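Local atomic coordinates of Cow rumen GH26 endo-mannanase (Metagenome, PDB entry 6UEH), a protein that probably hydrolyses internal beta-1,4-mannosidic linkages in mannans such as galactomannan, as an endo-mannanase of glycoside hydrolase family 26. Residues D147-Q158 with T349-I358; V228-W239 with E302-P310. All coordinates share one frame; numbering follows the deposited sequence.

Contact 1 of 2, residues D147-Q158 with T349-I358; sequences DPKATKEAQKLQ and TNEYDLHNLI
His355 carries this contact, lying against the turn that runs from Asp147 to Ala150. Its CB sits 3.1 Å from Lys149 O. With CG turned beside the backbone N (chi1 -52°), the imidazole swings under Lys149, whose CB rests over the ring centre, a CH-pi contact of 3.6 Å to the centroid. Further round, ND1 donates a hydrogen bond to Asp147 OD2 at 2.6 Å, nearly straight, arriving on the syn side of the carboxylate and lying in the ring plane. At the tip, CE1 and NE2 run beneath the extended chain of Lys149, and NE2 donates to Asp353 OD1, again at 2.6 Å. Held by a carboxylate at each ring nitrogen, the imidazole cannot easily turn, and the two acids would probably favour its charged form.

Asp147 is steadied in turn: its OD1 accepts from Lys149 N, an Asx turn, while OD2 lies 3.4 Å from Thr349 CG2. The backbone of His355 is used as well, since Thr151 N donates to His355 O at 3.0 Å, from above the carbonyl plane. Further along the helix, Leu157 CG packs 3.8 Å from Ile358 CD1. Ile358 CG2 lies 3.4 Å from Gln158 OE1, which is buried without a polar partner, while NE2 bonds to Asp381 O. The arrangement is that of a helix N-terminus, capped by Thr151 OG1 accepting from Ala154 N, with helix 152-164 lying across the N-terminal end of the TIM-barrel strands, beside the start of strand 357-362.

Contact 2 of 2, residues V228-W239 with E302-P310; sequences VKERGGIATASW and EKVPLIFRP
Neighbouring parallel strands of the TIM barrel, 234-238 and 306-309, meet here with axes 4.7 Å apart. Ile307 N donates to Ala235 O, Ala237 N to Ile307 O at 3.0 Å, and Arg309 N to Ala237 O at 2.8 Å. Ile307 O is gripped twice, because Thr236 OG1, anti to its own backbone N (chi1 -174°), also donates to it at 2.8 Å, from the carbonyl face opposite Ala237 N. That hydroxyl accepts from a water which in turn takes the N-H of Arg309 NE, in the plane of the guanidinium. A valine in place of Thr236 would probably leave Ile307 O with one donor fewer and take from this water the hydroxyl it donates to.

On the face carrying Ala235 and Ala237, opposite Thr236, Leu306 CD1 lies 3.8 Å from Ala235 CB and also touches Ala237 CB. Before the strands, Val228 CG2 meets Val304 CG1 at 3.9 Å. Arg309 forms salt bridges beyond the pair, to Glu428 and Asp386, while Ser238 OG bonds to Asp206. The contact thus passes from apolar packing to a hydrated, charged network at the C-terminal ends of the strands, where TIM-barrel glycosidases carry their active sites.

From the N terminus the chain passes the calcium-binding CBM6 region and later reaches 147-158, which leads into helix 152-164. Strand 234-238 follows, and the chain returns at 302-310 to close contact 2. It then runs through helix 334-351 to 349-358, where contact 1 closes the wider loop, so contact 2 is nested inside contact 1. The two touch directly: Ile358 N to Leu306 O and Ile358 O to Phe308 N are probable hydrogen bonds, setting strands 357-362, 306-309 and 234-238 side by side. Ala154 packs on Pro305, which brings helix 152-164, which precedes the first barrel strand, against the start of strand 306-309.

Contact 1 of 2, residues D147-Q158 with T349-I358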
loop_
_atom_site.group_PDB
_atom_site.type_symbol
_atom_site.label_atom_id
_atom_site.label_comp_id
_atom_site.label_asym_id
_atom_site.label_seq_id
_atom_site.Cartn_x
_atom_site.Cartn_y
_atom_site.Cartn_z
ATOM N N ASP A 147 8.636 -13.781 13.212
ATOM C CA ASP A 147 8.524 -14.998 14.014
ATOM C C ASP A 147 9.882 -15.688 14.091
ATOM O O ASP A 147 10.397 -16.159 13.078
ATOM C CB ASP A 147 7.472 -15.945 13.421
ATOM C CG ASP A 147 7.118 -17.104 14.348
ATOM O OD1 ASP A 147 7.913 -17.443 15.251
ATOM O OD2 ASP A 147 6.032 -17.691 14.160
ATOM N N PRO A 148 10.461 -15.757 15.301
ATOM C CA PRO A 148 11.771 -16.386 15.501
ATOM C C PRO A 148 11.761 -17.865 15.128
ATOM O O PRO A 148 12.812 -18.428 14.820
ATOM C CB PRO A 148 12.027 -16.210 17.004
ATOM C CG PRO A 148 11.105 -15.119 17.435
ATOM C CD PRO A 148 9.900 -15.243 16.561
ATOM N N LYS A 149 10.582 -18.478 15.157
ATOM C CA LYS A 149 10.448 -19.901 14.868
ATOM C C LYS A 149 9.942 -20.162 13.453
ATOM O O LYS A 149 9.504 -21.270 13.148
ATOM C CB LYS A 149 9.503 -20.563 15.873
ATOM C CG LYS A 149 9.994 -20.547 17.310
ATOM C CD LYS A 149 8.969 -21.181 18.234
ATOM C CE LYS A 149 9.442 -21.185 19.676
ATOM N NZ LYS A 149 8.398 -21.733 20.590
ATOM N N ALA A 150 10.000 -19.139 12.603
ATOM C CA ALA A 150 9.542 -19.247 11.216
ATOM C C ALA A 150 10.085 -20.503 10.537
ATOM O O ALA A 150 11.266 -20.818 10.666
ATOM C CB ALA A 150 9.950 -18.013 10.434
ATOM N N THR A 151 9.217 -21.226 9.835
ATOM C CA THR A 151 9.629 -22.446 9.149
ATOM C C THR A 151 10.630 -22.107 8.052
ATOM O O THR A 151 10.711 -20.959 7.620
ATOM C CB THR A 151 8.435 -23.194 8.535
ATOM O OG1 THR A 151 7.839 -22.387 7.509
ATOM C CG2 THR A 151 7.397 -23.517 9.603
ATOM N N LYS A 152 11.392 -23.099 7.603
ATOM C CA LYS A 152 12.402 -22.848 6.581
ATOM C C LYS A 152 11.751 -22.438 5.260
ATOM O O LYS A 152 12.289 -21.606 4.533
ATOM C CB LYS A 152 13.305 -24.073 6.386
ATOM C CG LYS A 152 12.600 -25.344 5.942
ATOM C CD LYS A 152 13.595 -26.493 5.822
ATOM C CE LYS A 152 12.967 -27.726 5.186
ATOM N NZ LYS A 152 11.832 -28.262 5.989
ATOM N N GLU A 153 10.583 -22.999 4.964
ATOM C CA GLU A 153 9.873 -22.661 3.735
ATOM C C GLU A 153 9.419 -21.204 3.745
ATOM O O GLU A 153 9.514 -20.514 2.732
ATOM C CB GLU A 153 8.669 -23.583 3.525
ATOM C CG GLU A 153 9.029 -25.036 3.232
ATOM C CD GLU A 153 9.389 -25.817 4.480
ATOM O OE1 GLU A 153 9.078 -25.346 5.594
ATOM O OE2 GLU A 153 9.983 -26.906 4.347
ATOM N N ALA A 154 8.931 -20.741 4.893
ATOM C CA ALA A 154 8.478 -19.359 5.030
ATOM C C ALA A 154 9.631 -18.370 4.876
ATOM O O ALA A 154 9.517 -17.374 4.161
ATOM C CB ALA A 154 7.789 -19.159 6.374
ATOM N N GLN A 155 10.741 -18.652 5.550
ATOM C CA GLN A 155 11.899 -17.770 5.508
ATOM C C GLN A 155 12.531 -17.748 4.118
ATOM O O GLN A 155 12.969 -16.699 3.642
ATOM C CB GLN A 155 12.932 -18.192 6.556
ATOM C CG GLN A 155 14.116 -17.242 6.663
ATOM C CD GLN A 155 13.693 -15.821 6.984
ATOM O OE1 GLN A 155 13.324 -15.513 8.118
ATOM N NE2 GLN A 155 13.737 -14.949 5.982
ATOM N N LYS A 156 12.570 -18.906 3.465
ATOM C CA LYS A 156 13.106 -18.989 2.109
ATOM C C LYS A 156 12.231 -18.221 1.119
ATOM O O LYS A 156 12.745 -17.577 0.204
ATOM C CB LYS A 156 13.254 -20.450 1.677
ATOM C CG LYS A 156 14.480 -21.131 2.271
ATOM C CD LYS A 156 14.362 -22.648 2.260
ATOM C CE LYS A 156 14.349 -23.208 0.856
ATOM N NZ LYS A 156 14.294 -24.702 0.875
ATOM N N LEU A 157 10.916 -18.286 1.305
ATOM C CA LEU A 157 9.998 -17.514 0.465
ATOM C C LEU A 157 10.218 -16.013 0.660
ATOM O O LEU A 157 10.333 -15.268 -0.311
ATOM C CB LEU A 157 8.540 -17.881 0.764
ATOM C CG LEU A 157 7.459 -17.020 0.098
ATOM C CD1 LEU A 157 7.659 -16.933 -1.412
ATOM C CD2 LEU A 157 6.067 -17.558 0.422
ATOM N N GLN A 158 10.285 -15.581 1.916
ATOM C CA GLN A 158 10.491 -14.169 2.223
ATOM C C GLN A 158 11.815 -13.665 1.656
ATOM O O GLN A 158 11.903 -12.535 1.167
ATOM C CB GLN A 158 10.441 -13.933 3.735
ATOM C CG GLN A 158 10.555 -12.466 4.156
ATOM C CD GLN A 158 9.255 -11.687 3.986
ATOM O OE1 GLN A 158 8.441 -11.991 3.114
ATOM N NE2 GLN A 158 9.058 -10.680 4.829
ATOM N N THR A 349 0.787 -18.148 16.607
ATOM C CA THR A 349 2.192 -18.536 16.715
ATOM C C THR A 349 2.499 -19.288 18.007
ATOM O O THR A 349 3.300 -20.220 18.007
ATOM C CB THR A 349 3.137 -17.313 16.621
ATOM O OG1 THR A 349 2.863 -16.396 17.689
ATOM C CG2 THR A 349 2.970 -16.607 15.281
ATOM N N ASN A 350 1.868 -18.891 19.106
ATOM C CA ASN A 350 2.163 -19.506 20.394
ATOM C C ASN A 350 1.241 -20.675 20.726
ATOM O O ASN A 350 1.704 -21.797 20.927
ATOM C CB ASN A 350 2.097 -18.461 21.509
ATOM C CG ASN A 350 3.173 -17.402 21.376
ATOM O OD1 ASN A 350 4.319 -17.708 21.050
ATOM N ND2 ASN A 350 2.810 -16.149 21.623
ATOM N N GLU A 351 -0.059 -20.413 20.781
ATOM C CA GLU A 351 -1.018 -21.434 21.186
ATOM C C GLU A 351 -1.187 -22.520 20.123
ATOM O O GLU A 351 -1.329 -23.699 20.451
ATOM C CB GLU A 351 -2.370 -20.793 21.509
ATOM C CG GLU A 351 -3.425 -21.776 21.987
ATOM C CD GLU A 351 -4.474 -21.120 22.865
ATOM O OE1 GLU A 351 -4.116 -20.659 23.971
ATOM O OE2 GLU A 351 -5.651 -21.062 22.448
ATOM N N TYR A 352 -1.162 -22.130 18.852
ATOM C CA TYR A 352 -1.365 -23.088 17.769
ATOM C C TYR A 352 -0.062 -23.479 17.074
ATOM O O TYR A 352 -0.069 -24.297 16.154
ATOM C CB TYR A 352 -2.362 -22.533 16.753
ATOM C CG TYR A 352 -3.780 -22.509 17.275
ATOM C CD1 TYR A 352 -4.542 -23.669 17.317
ATOM C CD2 TYR A 352 -4.352 -21.332 17.741
ATOM C CE1 TYR A 352 -5.838 -23.659 17.803
ATOM C CE2 TYR A 352 -5.649 -21.311 18.228
ATOM C CZ TYR A 352 -6.386 -22.476 18.255
ATOM O OH TYR A 352 -7.678 -22.462 18.736
ATOM N N ASP A 353 1.043 -22.891 17.525
ATOM C CA ASP A 353 2.384 -23.247 17.059
ATOM C C ASP A 353 2.518 -23.163 15.535
ATOM O O ASP A 353 3.171 -23.999 14.909
ATOM C CB ASP A 353 2.754 -24.654 17.545
ATOM C CG ASP A 353 4.256 -24.876 17.614
ATOM O OD1 ASP A 353 4.999 -23.885 17.782
ATOM O OD2 ASP A 353 4.692 -26.042 17.511
ATOM N N LEU A 354 1.896 -22.148 14.948
ATOM C CA LEU A 354 1.978 -21.923 13.509
ATOM C C LEU A 354 3.088 -20.927 13.179
ATOM O O LEU A 354 3.117 -19.819 13.709
ATOM C CB LEU A 354 0.634 -21.427 12.976
ATOM C CG LEU A 354 -0.498 -22.455 13.015
ATOM C CD1 LEU A 354 -1.852 -21.787 12.840
ATOM C CD2 LEU A 354 -0.280 -23.504 11.937
ATOM N N HIS A 355 4.003 -21.325 12.301
ATOM C CA HIS A 355 5.167 -20.497 12.003
ATOM C C HIS A 355 5.464 -20.432 10.509
ATOM O O HIS A 355 6.527 -19.966 10.099
ATOM C CB HIS A 355 6.391 -21.023 12.755
ATOM C CG HIS A 355 6.157 -21.213 14.222
ATOM N ND1 HIS A 355 6.057 -20.159 15.103
ATOM C CD2 HIS A 355 5.989 -22.337 14.961
ATOM C CE1 HIS A 355 5.844 -20.623 16.321
ATOM N NE2 HIS A 355 5.797 -21.943 16.262
ATOM N N ASN A 356 4.514 -20.896 9.702
ATOM C CA ASN A 356 4.680 -20.940 8.253
ATOM C C ASN A 356 4.091 -19.715 7.565
ATOM O O ASN A 356 3.881 -19.719 6.354
ATOM C CB ASN A 356 4.030 -22.204 7.690
ATOM C CG ASN A 356 2.542 -22.276 7.994
ATOM O OD1 ASN A 356 2.092 -21.827 9.050
ATOM N ND2 ASN A 356 1.772 -22.840 7.069
ATOM N N LEU A 357 3.832 -18.669 8.340
ATOM C CA LEU A 357 3.100 -17.514 7.841
ATOM C C LEU A 357 3.985 -16.292 7.637
ATOM O O LEU A 357 4.845 -15.985 8.462
ATOM C CB LEU A 357 1.964 -17.157 8.800
ATOM C CG LEU A 357 1.024 -18.297 9.191
ATOM C CD1 LEU A 357 -0.010 -17.813 10.200
ATOM C CD2 LEU A 357 0.350 -18.886 7.954
ATOM N N ILE A 358 3.762 -15.607 6.521
ATOM C CA ILE A 358 4.349 -14.296 6.285
ATOM C C ILE A 358 3.258 -13.259 6.515
ATOM O O ILE A 358 2.342 -13.122 5.707
ATOM C CB ILE A 358 4.928 -14.166 4.863
ATOM C CG1 ILE A 358 6.012 -15.225 4.637
ATOM C CG2 ILE A 358 5.489 -12.768 4.639
ATOM C CD1 ILE A 358 6.666 -15.152 3.276
HETATM O O HOH W 1 7.599 -24.406 18.790
#

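Contact 2 of 2, residues V228-W239 with E302-P310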
loop_
_atom_site.group_PDB
_atom_site.type_symbol
_atom_site.label_atom_id
_atom_site.label_comp_id
_atom_site.label_asym_id
_atom_site.label_seq_id
_atom_site.Cartn_x
_atom_site.Cartn_y
_atom_site.Cartn_z
ATOM N N VAL A 228 0.982 -24.291 -4.745
ATOM C CA VAL A 228 2.358 -24.216 -4.270
ATOM C C VAL A 228 3.153 -25.480 -4.585
ATOM O O VAL A 228 4.209 -25.414 -5.213
ATOM C CB VAL A 228 2.410 -23.961 -2.750
ATOM C CG1 VAL A 228 3.843 -24.038 -2.243
ATOM C CG2 VAL A 228 1.789 -22.611 -2.415
ATOM N N LYS A 229 2.639 -26.627 -4.154
ATOM C CA LYS A 229 3.396 -27.873 -4.214
ATOM C C LYS A 229 3.413 -28.515 -5.601
ATOM O O LYS A 229 4.353 -29.231 -5.943
ATOM C CB LYS A 229 2.841 -28.870 -3.192
ATOM C CG LYS A 229 2.875 -28.362 -1.756
ATOM C CD LYS A 229 4.272 -28.446 -1.153
ATOM C CE LYS A 229 4.591 -29.865 -0.699
ATOM N NZ LYS A 229 5.954 -29.983 -0.109
ATOM N N GLU A 230 2.383 -28.262 -6.402
ATOM C CA GLU A 230 2.291 -28.907 -7.708
ATOM C C GLU A 230 2.573 -27.959 -8.872
ATOM O O GLU A 230 3.104 -28.381 -9.898
ATOM C CB GLU A 230 0.917 -29.557 -7.883
ATOM C CG GLU A 230 0.685 -30.737 -6.947
ATOM C CD GLU A 230 -0.592 -31.493 -7.252
ATOM O OE1 GLU A 230 -1.471 -30.932 -7.941
ATOM O OE2 GLU A 230 -0.716 -32.652 -6.802
ATOM N N ARG A 231 2.233 -26.683 -8.720
ATOM C CA ARG A 231 2.468 -25.722 -9.796
ATOM C C ARG A 231 3.656 -24.806 -9.521
ATOM O O ARG A 231 4.076 -24.050 -10.397
ATOM C CB ARG A 231 1.213 -24.889 -10.048
ATOM C CG ARG A 231 0.070 -25.692 -10.633
ATOM C CD ARG A 231 -0.840 -24.824 -11.476
ATOM N NE ARG A 231 -2.171 -24.705 -10.892
ATOM C CZ ARG A 231 -3.185 -24.079 -11.478
ATOM N NH1 ARG A 231 -4.365 -24.019 -10.876
ATOM N NH2 ARG A 231 -3.017 -23.514 -12.668
ATOM N N GLY A 232 4.195 -24.878 -8.309
ATOM C CA GLY A 232 5.375 -24.112 -7.948
ATOM C C GLY A 232 5.105 -22.632 -7.760
ATOM O O GLY A 232 6.003 -21.802 -7.911
ATOM N N GLY A 233 3.864 -22.301 -7.419
ATOM C CA GLY A 233 3.470 -20.916 -7.250
ATOM C C GLY A 233 3.579 -20.413 -5.825
ATOM O O GLY A 233 3.965 -21.150 -4.915
ATOM N N ILE A 234 3.239 -19.141 -5.645
ATOM C CA ILE A 234 3.242 -18.494 -4.341
ATOM C C ILE A 234 1.804 -18.237 -3.906
ATOM O O ILE A 234 0.987 -17.787 -4.704
ATOM C CB ILE A 234 4.021 -17.162 -4.376
ATOM C CG1 ILE A 234 5.478 -17.407 -4.783
ATOM C CG2 ILE A 234 3.948 -16.455 -3.031
ATOM C CD1 ILE A 234 6.288 -16.140 -4.941
ATOM N N ALA A 235 1.492 -18.525 -2.647
ATOM C CA ALA A 235 0.128 -18.354 -2.160
ATOM C C ALA A 235 -0.003 -17.180 -1.192
ATOM O O ALA A 235 0.835 -16.994 -0.311
ATOM C CB ALA A 235 -0.356 -19.637 -1.493
ATOM N N THR A 236 -1.056 -16.387 -1.371
ATOM C CA THR A 236 -1.442 -15.386 -0.382
ATOM C C THR A 236 -2.911 -15.601 -0.027
ATOM O O THR A 236 -3.680 -16.126 -0.834
ATOM C CB THR A 236 -1.216 -13.937 -0.885
ATOM O OG1 THR A 236 -1.475 -13.012 0.178
ATOM C CG2 THR A 236 -2.125 -13.616 -2.061
ATOM N N ALA A 237 -3.306 -15.222 1.184
ATOM C CA ALA A 237 -4.695 -15.419 1.581
ATOM C C ALA A 237 -5.193 -14.378 2.574
ATOM O O ALA A 237 -4.498 -14.017 3.527
ATOM C CB ALA A 237 -4.878 -16.815 2.157
ATOM N N SER A 238 -6.410 -13.898 2.334
ATOM C CA SER A 238 -7.100 -13.036 3.282
ATOM C C SER A 238 -8.081 -13.874 4.098
ATOM O O SER A 238 -8.150 -15.095 3.935
ATOM C CB SER A 238 -7.818 -11.893 2.556
ATOM O OG SER A 238 -8.528 -12.364 1.421
ATOM N N TRP A 239 -8.841 -13.224 4.970
ATOM C CA TRP A 239 -9.720 -13.936 5.890
ATOM C C TRP A 239 -10.959 -13.098 6.206
ATOM O O TRP A 239 -11.019 -12.438 7.239
ATOM C CB TRP A 239 -8.959 -14.282 7.176
ATOM C CG TRP A 239 -9.702 -15.133 8.164
ATOM C CD1 TRP A 239 -10.616 -16.112 7.891
ATOM C CD2 TRP A 239 -9.589 -15.077 9.592
ATOM N NE1 TRP A 239 -11.076 -16.669 9.063
ATOM C CE2 TRP A 239 -10.463 -16.050 10.120
ATOM C CE3 TRP A 239 -8.835 -14.296 10.476
ATOM C CZ2 TRP A 239 -10.604 -16.261 11.493
ATOM C CZ3 TRP A 239 -8.974 -14.510 11.838
ATOM C CH2 TRP A 239 -9.851 -15.484 12.332
ATOM N N GLU A 302 2.104 -29.874 5.506
ATOM C CA GLU A 302 2.573 -30.186 4.161
ATOM C C GLU A 302 3.658 -29.209 3.709
ATOM O O GLU A 302 3.959 -29.112 2.518
ATOM C CB GLU A 302 1.404 -30.172 3.173
ATOM C CG GLU A 302 0.231 -31.065 3.576
ATOM C CD GLU A 302 0.528 -32.548 3.438
ATOM O OE1 GLU A 302 1.535 -32.903 2.788
ATOM O OE2 GLU A 302 -0.256 -33.363 3.976
ATOM N N LYS A 303 4.231 -28.491 4.674
ATOM C CA LYS A 303 5.350 -27.576 4.438
ATOM C C LYS A 303 5.021 -26.502 3.406
ATOM O O LYS A 303 5.827 -26.208 2.520
ATOM C CB LYS A 303 6.595 -28.356 4.002
ATOM C CG LYS A 303 7.091 -29.346 5.042
ATOM C CD LYS A 303 8.366 -30.037 4.590
ATOM C CE LYS A 303 8.902 -30.953 5.680
ATOM N NZ LYS A 303 9.152 -30.204 6.947
ATOM N N VAL A 304 3.835 -25.917 3.533
ATOM C CA VAL A 304 3.402 -24.859 2.629
ATOM C C VAL A 304 3.405 -23.507 3.331
ATOM O O VAL A 304 2.658 -23.297 4.287
ATOM C CB VAL A 304 1.992 -25.127 2.070
ATOM C CG1 VAL A 304 1.539 -23.959 1.210
ATOM C CG2 VAL A 304 1.973 -26.422 1.271
ATOM N N PRO A 305 4.260 -22.588 2.859
ATOM C CA PRO A 305 4.302 -21.216 3.368
ATOM C C PRO A 305 3.162 -20.392 2.781
ATOM O O PRO A 305 2.666 -20.720 1.702
ATOM C CB PRO A 305 5.659 -20.708 2.886
ATOM C CG PRO A 305 5.880 -21.450 1.611
ATOM C CD PRO A 305 5.280 -22.820 1.820
ATOM N N LEU A 306 2.760 -19.337 3.480
ATOM C CA LEU A 306 1.624 -18.528 3.055
ATOM C C LEU A 306 1.821 -17.053 3.395
ATOM O O LEU A 306 2.158 -16.710 4.526
ATOM C CB LEU A 306 0.335 -19.045 3.709
ATOM C CG LEU A 306 -0.972 -18.314 3.397
ATOM C CD1 LEU A 306 -1.376 -18.534 1.943
ATOM C CD2 LEU A 306 -2.076 -18.763 4.347
ATOM N N ILE A 307 1.614 -16.181 2.414
ATOM C CA ILE A 307 1.533 -14.752 2.697
ATOM C C ILE A 307 0.147 -14.484 3.276
ATOM O O ILE A 307 -0.829 -14.329 2.541
ATOM C CB ILE A 307 1.775 -13.892 1.443
ATOM C CG1 ILE A 307 3.125 -14.247 0.812
ATOM C CG2 ILE A 307 1.714 -12.407 1.793
ATOM C CD1 ILE A 307 3.373 -13.591 -0.528
ATOM N N PHE A 308 0.070 -14.455 4.602
ATOM C CA PHE A 308 -1.204 -14.378 5.305
ATOM C C PHE A 308 -1.579 -12.927 5.593
ATOM O O PHE A 308 -0.838 -12.207 6.268
ATOM C CB PHE A 308 -1.130 -15.193 6.602
ATOM C CG PHE A 308 -2.447 -15.348 7.303
ATOM C CD1 PHE A 308 -3.597 -15.648 6.592
ATOM C CD2 PHE A 308 -2.532 -15.215 8.681
ATOM C CE1 PHE A 308 -4.811 -15.798 7.241
ATOM C CE2 PHE A 308 -3.743 -15.365 9.334
ATOM C CZ PHE A 308 -4.882 -15.656 8.613
ATOM N N ARG A 309 -2.731 -12.507 5.074
ATOM C CA ARG A 309 -3.180 -11.124 5.202
ATOM C C ARG A 309 -4.526 -11.041 5.931
ATOM O O ARG A 309 -5.553 -10.735 5.327
ATOM C CB ARG A 309 -3.272 -10.473 3.815
ATOM C CG ARG A 309 -3.486 -8.966 3.820
ATOM C CD ARG A 309 -3.362 -8.396 2.411
ATOM N NE ARG A 309 -4.289 -9.027 1.475
ATOM C CZ ARG A 309 -5.411 -8.461 1.040
ATOM N NH1 ARG A 309 -5.743 -7.240 1.448
ATOM N NH2 ARG A 309 -6.196 -9.108 0.188
ATOM N N PRO A 310 -4.522 -11.321 7.243
ATOM C CA PRO A 310 -5.767 -11.247 8.006
ATOM C C PRO A 310 -6.082 -9.808 8.377
ATOM O O PRO A 310 -5.210 -8.954 8.209
ATOM C CB PRO A 310 -5.453 -12.075 9.249
ATOM C CG PRO A 310 -4.000 -11.793 9.487
ATOM C CD PRO A 310 -3.372 -11.632 8.113
HETATM O O HOH W 2 3.345 -19.559 -0.883
HETATM O O HOH W 3 -3.851 -11.594 0.300
HETATM O O HOH W 4 -6.252 -12.387 -0.502
HETATM O O HOH W 5 -8.261 -10.873 5.744
#